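Local coordinates for PppA (Pseudomonas aeruginosa, PDB 6JKV), which probably acts as a manganese-dependent serine/threonine phosphatase of the PP2C family and is a key regulatory component of the type VI secretion system, at residues A[41-49]-A[59-70]; A[120-128]-A[136-144]. One frame throughout, in Å; residues are numbered along the deposited sequence.

Contact 1: A[41-49]-A[59-70]; sequences RKVNEDASL and VADGMGGHAAGD
Glu45 leaves its backbone with CG anti to its own carbonyl carbon (chi1 -70°) and runs on extended, which carries its carboxylate into the glycine-rich turn that follows strand 56-63. There OE1 of Glu45 accepts a hydrogen bond from N of Gly65 at 2.7 Å, the N-H coming in well out of the carboxylate plane. Arg41 closes on the other oxygen in a salt bridge, NH2 of Arg41 to OE2 of Glu45 at 2.9 Å. Asp61, with CG anti to its backbone N (chi1 -176°), lies across from Asp46 in a non-hydrogen-bonded antiparallel pair. Their carboxylate planes stand 75° apart, and OD1 of Asp46 comes within 3.2 Å of OD1 of Asp61 without a hydrogen bond. The next pair along the hairpin, Ala47 and Ala60, is hydrogen-bonded in both directions, while Glu45 O takes the N-H of Gly62. Asp61 bridges two manganese ions and Gly62 O binds one of them; Asp214 and Asp252 complete the protein ligands of the second. Ser213 and Thr255 bond to Asp46 OD2 and fix that carboxylate, while OD1 of Asp61 sits on a manganese, which probably eases its closeness to Asp46 OD1.

Contact 2: A[120-128]-A[136-144]; sequences GSTLVLLAA and LWAGDSRLY
Val124 and Trp137 face each other as a non-hydrogen-bonded pair in an antiparallel beta hairpin, part of one of the two sheets in the beta sandwich of the PP2C fold. CB of Val124 lies 4.1 Å from CB of Trp137, but the indole leads away from the partner strand. Its NE1 bonds to Arg156 O. Val124 instead turns its two methyls onto Ser141 and the start of strand 142-147 in the second sheet. CG1 of Val124, set between the backbone N and the carbonyl carbon (chi1 56°), meets CB of Ser141 at 3.6 Å, whereas CG2 of Val124 rests against the backbone of Arg142 and Leu143 and, at 3.8 Å, on CB of Leu143. Further along, Leu126 reaches the same leucine.

On the other face of the hairpin, Leu125 and Leu136 run alongside each other in the same direction, CG of Leu125 at 3.8 Å from CB of Leu136. Helix 89-114 packs over them through Leu96 and Arg97. Two hydrogen-bonded pairs, Leu123 with Ala138 and Leu125 with Leu136, hold the strands in register; the return bond from Leu136 N is the longer and more bent one of its pair.

Gly139, just after strand 132-138 and with a backbone conformation suited to glycine, leads the chain out of the hairpin beside Thr122. Here the hydroxyls meet, OG1 of Thr122 and OG of Ser141 being hydrogen-bonded at 2.9 Å, while Thr122 OG1 also accepts from the backbone N of metal-binding Asp61. A water donates to Leu123 O at 2.7 Å and to Ser141 O at 3.0 Å.

From the N terminus, contact 1 comes first: strand 46-51 turns back as strand 56-63, and 41-49 with 59-70 closes that hairpin and leads into helix 69-82. Helix 89-114 then intervenes before contact 2 closes a second hairpin, 120-129 with 132-138, and continues into strand 142-147 of the other sheet. The two loops follow in series, neither nesting nor crossing. In space they are neighbours, because strands 56-63 and 120-129 lie side by side; Asp61 O to Thr122 N at 2.8 Å is a probable hydrogen bond of that seam. Contact 1 thus supplies an edge of the sheet and two manganese-binding residues, Asp61 and Gly62, and contact 2 its centre and the passage between sheets.

Contact 1: A[41-49]-A[59-70]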
loop_
_atom_site.group_PDB
_atom_site.type_symbol
_atom_site.label_atom_id
_atom_site.label_comp_id
_atom_site.label_asym_id
_atom_site.label_seq_id
_atom_site.Cartn_x
_atom_site.Cartn_y
_atom_site.Cartn_z
ATOM N N ARG A 41 -6.057 16.583 -7.912
ATOM C CA ARG A 41 -6.915 15.580 -8.586
ATOM C C ARG A 41 -8.362 15.760 -8.111
ATOM O O ARG A 41 -8.577 16.280 -6.984
ATOM C CB ARG A 41 -6.410 14.166 -8.313
ATOM C CG ARG A 41 -5.165 13.797 -9.104
ATOM C CD ARG A 41 -4.667 12.421 -8.696
ATOM N NE ARG A 41 -3.532 11.962 -9.496
ATOM C CZ ARG A 41 -3.625 11.421 -10.713
ATOM N NH1 ARG A 41 -2.524 11.059 -11.353
ATOM N NH2 ARG A 41 -4.806 11.266 -11.296
ATOM N N LYS A 42 -9.321 15.407 -8.968
ATOM C CA LYS A 42 -10.766 15.407 -8.621
ATOM C C LYS A 42 -11.337 13.989 -8.674
ATOM O O LYS A 42 -12.538 13.824 -8.371
ATOM C CB LYS A 42 -11.541 16.321 -9.568
ATOM C CG LYS A 42 -11.047 17.759 -9.605
ATOM C CD LYS A 42 -10.885 18.356 -8.221
ATOM C CE LYS A 42 -10.952 19.870 -8.205
ATOM N NZ LYS A 42 -10.200 20.483 -9.329
ATOM N N VAL A 43 -10.521 13.000 -9.038
ATOM C CA VAL A 43 -10.905 11.564 -8.991
ATOM C C VAL A 43 -9.874 10.848 -8.125
ATOM O O VAL A 43 -8.657 11.027 -8.359
ATOM C CB VAL A 43 -11.002 10.957 -10.401
ATOM C CG1 VAL A 43 -11.152 9.446 -10.348
ATOM C CG2 VAL A 43 -12.142 11.584 -11.189
ATOM N N ASN A 44 -10.355 10.085 -7.142
ATOM C CA ASN A 44 -9.494 9.271 -6.256
ATOM C C ASN A 44 -9.278 7.902 -6.908
ATOM O O ASN A 44 -10.231 7.113 -6.959
ATOM C CB ASN A 44 -10.097 9.167 -4.858
ATOM C CG ASN A 44 -9.064 8.776 -3.825
ATOM O OD1 ASN A 44 -7.993 8.281 -4.174
ATOM N ND2 ASN A 44 -9.367 9.023 -2.557
ATOM N N GLU A 45 -8.070 7.652 -7.409
ATOM C CA GLU A 45 -7.694 6.339 -7.994
ATOM C C GLU A 45 -7.001 5.483 -6.936
ATOM O O GLU A 45 -6.729 4.301 -7.230
ATOM C CB GLU A 45 -6.799 6.521 -9.217
ATOM C CG GLU A 45 -7.538 7.099 -10.395
ATOM C CD GLU A 45 -6.615 7.650 -11.467
ATOM O OE1 GLU A 45 -6.055 6.839 -12.240
ATOM O OE2 GLU A 45 -6.466 8.894 -11.534
ATOM N N ASP A 46 -6.731 6.051 -5.754
ATOM C CA ASP A 46 -6.253 5.274 -4.586
ATOM C C ASP A 46 -7.391 4.375 -4.100
ATOM O O ASP A 46 -8.553 4.793 -4.161
ATOM C CB ASP A 46 -5.771 6.172 -3.440
ATOM C CG ASP A 46 -4.359 6.720 -3.590
ATOM O OD1 ASP A 46 -3.756 6.571 -4.689
ATOM O OD2 ASP A 46 -3.870 7.298 -2.602
ATOM N N ALA A 47 -7.059 3.172 -3.654
ATOM C CA ALA A 47 -8.002 2.252 -2.982
ATOM C C ALA A 47 -7.297 1.606 -1.795
ATOM O O ALA A 47 -6.051 1.596 -1.755
ATOM C CB ALA A 47 -8.508 1.203 -3.943
ATOM N N SER A 48 -8.075 1.104 -0.850
ATOM C CA SER A 48 -7.527 0.412 0.332
ATOM C C SER A 48 -8.479 -0.699 0.748
ATOM O O SER A 48 -9.663 -0.629 0.427
ATOM C CB SER A 48 -7.241 1.375 1.457
ATOM O OG SER A 48 -8.438 1.907 1.989
ATOM N N LEU A 49 -7.924 -1.703 1.421
ATOM C CA LEU A 49 -8.689 -2.774 2.086
ATOM C C LEU A 49 -8.206 -2.877 3.534
ATOM O O LEU A 49 -7.005 -3.141 3.764
ATOM C CB LEU A 49 -8.502 -4.099 1.348
ATOM C CG LEU A 49 -9.168 -5.276 2.055
ATOM C CD1 LEU A 49 -10.680 -5.184 1.900
ATOM C CD2 LEU A 49 -8.645 -6.614 1.557
ATOM N N VAL A 59 -3.087 -1.210 0.439
ATOM C CA VAL A 59 -3.216 0.102 -0.243
ATOM C C VAL A 59 -2.776 -0.074 -1.699
ATOM O O VAL A 59 -1.728 -0.690 -1.930
ATOM C CB VAL A 59 -2.406 1.185 0.477
ATOM C CG1 VAL A 59 -2.376 2.478 -0.327
ATOM C CG2 VAL A 59 -2.933 1.431 1.884
ATOM N N ALA A 60 -3.564 0.447 -2.639
ATOM C CA ALA A 60 -3.295 0.358 -4.090
ATOM C C ALA A 60 -3.443 1.739 -4.729
ATOM O O ALA A 60 -4.516 2.340 -4.600
ATOM C CB ALA A 60 -4.224 -0.653 -4.722
ATOM N N ASP A 61 -2.390 2.214 -5.389
ATOM C CA ASP A 61 -2.381 3.521 -6.086
ATOM C C ASP A 61 -2.658 3.279 -7.572
ATOM O O ASP A 61 -1.746 2.832 -8.285
ATOM C CB ASP A 61 -1.060 4.260 -5.872
ATOM C CG ASP A 61 -1.051 5.647 -6.491
ATOM O OD1 ASP A 61 -1.952 5.930 -7.308
ATOM O OD2 ASP A 61 -0.137 6.430 -6.168
ATOM N N GLY A 62 -3.883 3.559 -8.010
ATOM C CA GLY A 62 -4.295 3.390 -9.411
ATOM C C GLY A 62 -3.737 4.492 -10.285
ATOM O O GLY A 62 -3.580 5.623 -9.797
ATOM N N MET A 63 -3.443 4.167 -11.543
ATOM C CA MET A 63 -2.994 5.148 -12.556
ATOM C C MET A 63 -3.806 4.948 -13.834
ATOM O O MET A 63 -4.113 3.791 -14.175
ATOM C CB MET A 63 -1.504 4.981 -12.854
ATOM C CG MET A 63 -1.116 3.569 -13.242
ATOM S SD MET A 63 0.527 3.479 -13.966
ATOM C CE MET A 63 1.476 2.933 -12.549
ATOM N N GLY A 64 -4.133 6.045 -14.515
ATOM C CA GLY A 64 -4.796 6.001 -15.829
ATOM C C GLY A 64 -6.055 6.837 -15.892
ATOM O O GLY A 64 -6.682 6.863 -16.972
ATOM N N GLY A 65 -6.413 7.511 -14.796
ATOM C CA GLY A 65 -7.641 8.315 -14.729
ATOM C C GLY A 65 -8.856 7.463 -14.421
ATOM O O GLY A 65 -8.716 6.244 -14.198
ATOM N N HIS A 66 -10.024 8.094 -14.410
ATOM C CA HIS A 66 -11.311 7.437 -14.077
ATOM C C HIS A 66 -11.612 6.322 -15.091
ATOM O O HIS A 66 -11.361 6.511 -16.306
ATOM C CB HIS A 66 -12.438 8.481 -14.018
ATOM C CG HIS A 66 -13.806 7.893 -14.135
ATOM N ND1 HIS A 66 -14.401 7.190 -13.093
ATOM C CD2 HIS A 66 -14.666 7.843 -15.175
ATOM C CE1 HIS A 66 -15.588 6.756 -13.487
ATOM N NE2 HIS A 66 -15.769 7.143 -14.762
ATOM N N ALA A 67 -12.173 5.215 -14.596
ATOM C CA ALA A 67 -12.530 3.993 -15.355
ATOM C C ALA A 67 -11.278 3.198 -15.745
ATOM O O ALA A 67 -11.433 2.194 -16.475
ATOM C CB ALA A 67 -13.349 4.331 -16.584
ATOM N N ALA A 68 -10.090 3.620 -15.304
ATOM C CA ALA A 68 -8.819 2.924 -15.607
ATOM C C ALA A 68 -8.066 2.637 -14.306
ATOM O O ALA A 68 -8.008 1.465 -13.907
ATOM C CB ALA A 68 -7.992 3.731 -16.576
ATOM N N GLY A 69 -7.510 3.666 -13.667
ATOM C CA GLY A 69 -6.714 3.494 -12.439
ATOM C C GLY A 69 -7.566 2.972 -11.302
ATOM O O GLY A 69 -7.162 1.988 -10.663
ATOM N N ASP A 70 -8.722 3.598 -11.069
ATOM C CA ASP A 70 -9.638 3.206 -9.968
ATOM C C ASP A 70 -10.216 1.820 -10.264
ATOM O O ASP A 70 -10.402 1.039 -9.309
ATOM C CB ASP A 70 -10.726 4.254 -9.729
ATOM C CG ASP A 70 -11.462 4.718 -10.975
ATOM O OD1 ASP A 70 -11.096 4.285 -12.092
ATOM O OD2 ASP A 70 -12.390 5.536 -10.809
HETATM O O HOH W 1 -3.742 8.585 -13.652
#

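Contact 2: A[120-128]-A[136-144]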
loop_
_atom_site.group_PDB
_atom_site.type_symbol
_atom_site.label_atom_id
_atom_site.label_comp_id
_atom_site.label_asym_id
_atom_site.label_seq_id
_atom_site.Cartn_x
_atom_site.Cartn_y
_atom_site.Cartn_z
ATOM N N GLY A 120 -3.338 0.659 -14.764
ATOM C CA GLY A 120 -2.656 -0.155 -13.757
ATOM C C GLY A 120 -2.842 0.395 -12.367
ATOM O O GLY A 120 -3.600 1.364 -12.173
ATOM N N SER A 121 -2.153 -0.216 -11.419
ATOM C CA SER A 121 -2.176 0.221 -10.011
ATOM C C SER A 121 -0.985 -0.386 -9.289
ATOM O O SER A 121 -0.652 -1.553 -9.533
ATOM C CB SER A 121 -3.472 -0.140 -9.333
ATOM O OG SER A 121 -3.402 0.120 -7.937
ATOM N N THR A 122 -0.361 0.410 -8.434
ATOM C CA THR A 122 0.632 -0.098 -7.470
ATOM C C THR A 122 -0.102 -0.961 -6.442
ATOM O O THR A 122 -1.359 -0.936 -6.369
ATOM C CB THR A 122 1.396 1.045 -6.799
ATOM O OG1 THR A 122 0.528 1.528 -5.771
ATOM C CG2 THR A 122 1.776 2.141 -7.773
ATOM N N LEU A 123 0.663 -1.710 -5.670
ATOM C CA LEU A 123 0.109 -2.462 -4.534
ATOM C C LEU A 123 1.123 -2.483 -3.405
ATOM O O LEU A 123 2.304 -2.651 -3.686
ATOM C CB LEU A 123 -0.240 -3.886 -4.967
ATOM C CG LEU A 123 -0.692 -4.765 -3.806
ATOM C CD1 LEU A 123 -2.038 -5.395 -4.095
ATOM C CD2 LEU A 123 0.355 -5.809 -3.469
ATOM N N VAL A 124 0.639 -2.328 -2.178
ATOM C CA VAL A 124 1.389 -2.689 -0.948
ATOM C C VAL A 124 0.387 -3.354 -0.010
ATOM O O VAL A 124 -0.696 -2.785 0.216
ATOM C CB VAL A 124 2.089 -1.472 -0.311
ATOM C CG1 VAL A 124 1.128 -0.342 0.003
ATOM C CG2 VAL A 124 2.859 -1.868 0.935
ATOM N N LEU A 125 0.710 -4.546 0.469
ATOM C CA LEU A 125 -0.148 -5.257 1.438
ATOM C C LEU A 125 0.723 -5.720 2.600
ATOM O O LEU A 125 1.947 -5.854 2.433
ATOM C CB LEU A 125 -0.924 -6.398 0.761
ATOM C CG LEU A 125 -0.168 -7.671 0.388
ATOM C CD1 LEU A 125 -0.148 -8.672 1.535
ATOM C CD2 LEU A 125 -0.800 -8.313 -0.842
ATOM N N LEU A 126 0.084 -5.865 3.756
ATOM C CA LEU A 126 0.643 -6.555 4.935
ATOM C C LEU A 126 -0.366 -7.621 5.359
ATOM O O LEU A 126 -1.554 -7.299 5.483
ATOM C CB LEU A 126 0.910 -5.536 6.044
ATOM C CG LEU A 126 1.273 -6.118 7.407
ATOM C CD1 LEU A 126 2.725 -6.565 7.419
ATOM C CD2 LEU A 126 0.999 -5.115 8.519
ATOM N N ALA A 127 0.094 -8.854 5.528
ATOM C CA ALA A 127 -0.712 -9.969 6.058
ATOM C C ALA A 127 -0.038 -10.466 7.331
ATOM O O ALA A 127 1.196 -10.638 7.314
ATOM C CB ALA A 127 -0.833 -11.060 5.032
ATOM N N ALA A 128 -0.812 -10.652 8.394
ATOM C CA ALA A 128 -0.289 -11.004 9.727
ATOM C C ALA A 128 -1.017 -12.237 10.248
ATOM O O ALA A 128 -2.236 -12.362 10.028
ATOM C CB ALA A 128 -0.421 -9.839 10.678
ATOM N N LEU A 136 3.887 -7.809 0.812
ATOM C CA LEU A 136 4.028 -7.939 -0.656
ATOM C C LEU A 136 3.792 -6.559 -1.262
ATOM O O LEU A 136 2.847 -5.875 -0.840
ATOM C CB LEU A 136 3.013 -8.946 -1.197
ATOM C CG LEU A 136 3.253 -10.407 -0.831
ATOM C CD1 LEU A 136 2.000 -11.239 -1.081
ATOM C CD2 LEU A 136 4.440 -10.972 -1.594
ATOM N N TRP A 137 4.623 -6.157 -2.215
ATOM C CA TRP A 137 4.442 -4.838 -2.865
ATOM C C TRP A 137 4.998 -4.844 -4.286
ATOM O O TRP A 137 5.898 -5.651 -4.622
ATOM C CB TRP A 137 5.057 -3.725 -2.013
ATOM C CG TRP A 137 6.501 -3.453 -2.290
ATOM C CD1 TRP A 137 7.002 -2.515 -3.145
ATOM C CD2 TRP A 137 7.638 -4.102 -1.692
ATOM N NE1 TRP A 137 8.371 -2.539 -3.127
ATOM C CE2 TRP A 137 8.787 -3.497 -2.242
ATOM C CE3 TRP A 137 7.800 -5.127 -0.751
ATOM C CZ2 TRP A 137 10.075 -3.888 -1.880
ATOM C CZ3 TRP A 137 9.073 -5.510 -0.395
ATOM C CH2 TRP A 137 10.195 -4.892 -0.948
ATOM N N ALA A 138 4.437 -3.943 -5.081
ATOM C CA ALA A 138 4.870 -3.608 -6.448
ATOM C C ALA A 138 4.441 -2.169 -6.725
ATOM O O ALA A 138 3.230 -1.915 -6.761
ATOM C CB ALA A 138 4.290 -4.593 -7.430
ATOM N N GLY A 139 5.415 -1.265 -6.839
ATOM C CA GLY A 139 5.185 0.169 -7.074
ATOM C C GLY A 139 5.833 1.032 -6.008
ATOM O O GLY A 139 6.788 0.577 -5.356
ATOM N N ASP A 140 5.351 2.264 -5.864
ATOM C CA ASP A 140 5.950 3.295 -4.977
ATOM C C ASP A 140 4.996 3.595 -3.816
ATOM O O ASP A 140 5.131 4.669 -3.195
ATOM C CB ASP A 140 6.284 4.565 -5.760
ATOM C CG ASP A 140 5.088 5.187 -6.464
ATOM O OD1 ASP A 140 3.977 4.658 -6.320
ATOM O OD2 ASP A 140 5.281 6.193 -7.165
ATOM N N SER A 141 4.041 2.702 -3.558
ATOM C CA SER A 141 3.265 2.681 -2.298
ATOM C C SER A 141 4.099 1.937 -1.252
ATOM O O SER A 141 4.753 0.931 -1.613
ATOM C CB SER A 141 1.913 2.064 -2.495
ATOM O OG SER A 141 1.084 2.871 -3.319
ATOM N N ARG A 142 4.112 2.440 -0.022
ATOM C CA ARG A 142 5.121 2.047 0.982
ATOM C C ARG A 142 4.456 1.365 2.176
ATOM O O ARG A 142 3.262 1.635 2.482
ATOM C CB ARG A 142 5.935 3.265 1.420
ATOM C CG ARG A 142 6.858 3.790 0.334
ATOM C CD ARG A 142 7.436 5.135 0.699
ATOM N NE ARG A 142 8.323 5.643 -0.337
ATOM C CZ ARG A 142 9.291 6.525 -0.134
ATOM N NH1 ARG A 142 9.521 6.999 1.081
ATOM N NH2 ARG A 142 10.036 6.926 -1.147
ATOM N N LEU A 143 5.223 0.478 2.803
ATOM C CA LEU A 143 4.988 0.007 4.181
ATOM C C LEU A 143 6.159 0.454 5.056
ATOM O O LEU A 143 7.329 0.192 4.684
ATOM C CB LEU A 143 4.856 -1.510 4.206
ATOM C CG LEU A 143 4.899 -2.098 5.610
ATOM C CD1 LEU A 143 3.564 -1.889 6.311
ATOM C CD2 LEU A 143 5.283 -3.561 5.568
ATOM N N TYR A 144 5.831 1.098 6.173
ATOM C CA TYR A 144 6.780 1.455 7.248
ATOM C C TYR A 144 6.427 0.684 8.519
ATOM O O TYR A 144 5.253 0.349 8.730
ATOM C CB TYR A 144 6.720 2.945 7.568
ATOM C CG TYR A 144 7.180 3.883 6.484
ATOM C CD1 TYR A 144 6.310 4.295 5.486
ATOM C CD2 TYR A 144 8.459 4.407 6.491
ATOM C CE1 TYR A 144 6.717 5.188 4.509
ATOM C CE2 TYR A 144 8.878 5.301 5.525
ATOM C CZ TYR A 144 8.003 5.695 4.532
ATOM O OH TYR A 144 8.395 6.594 3.579
HETATM O O HOH W 2 3.886 -0.499 -4.124
#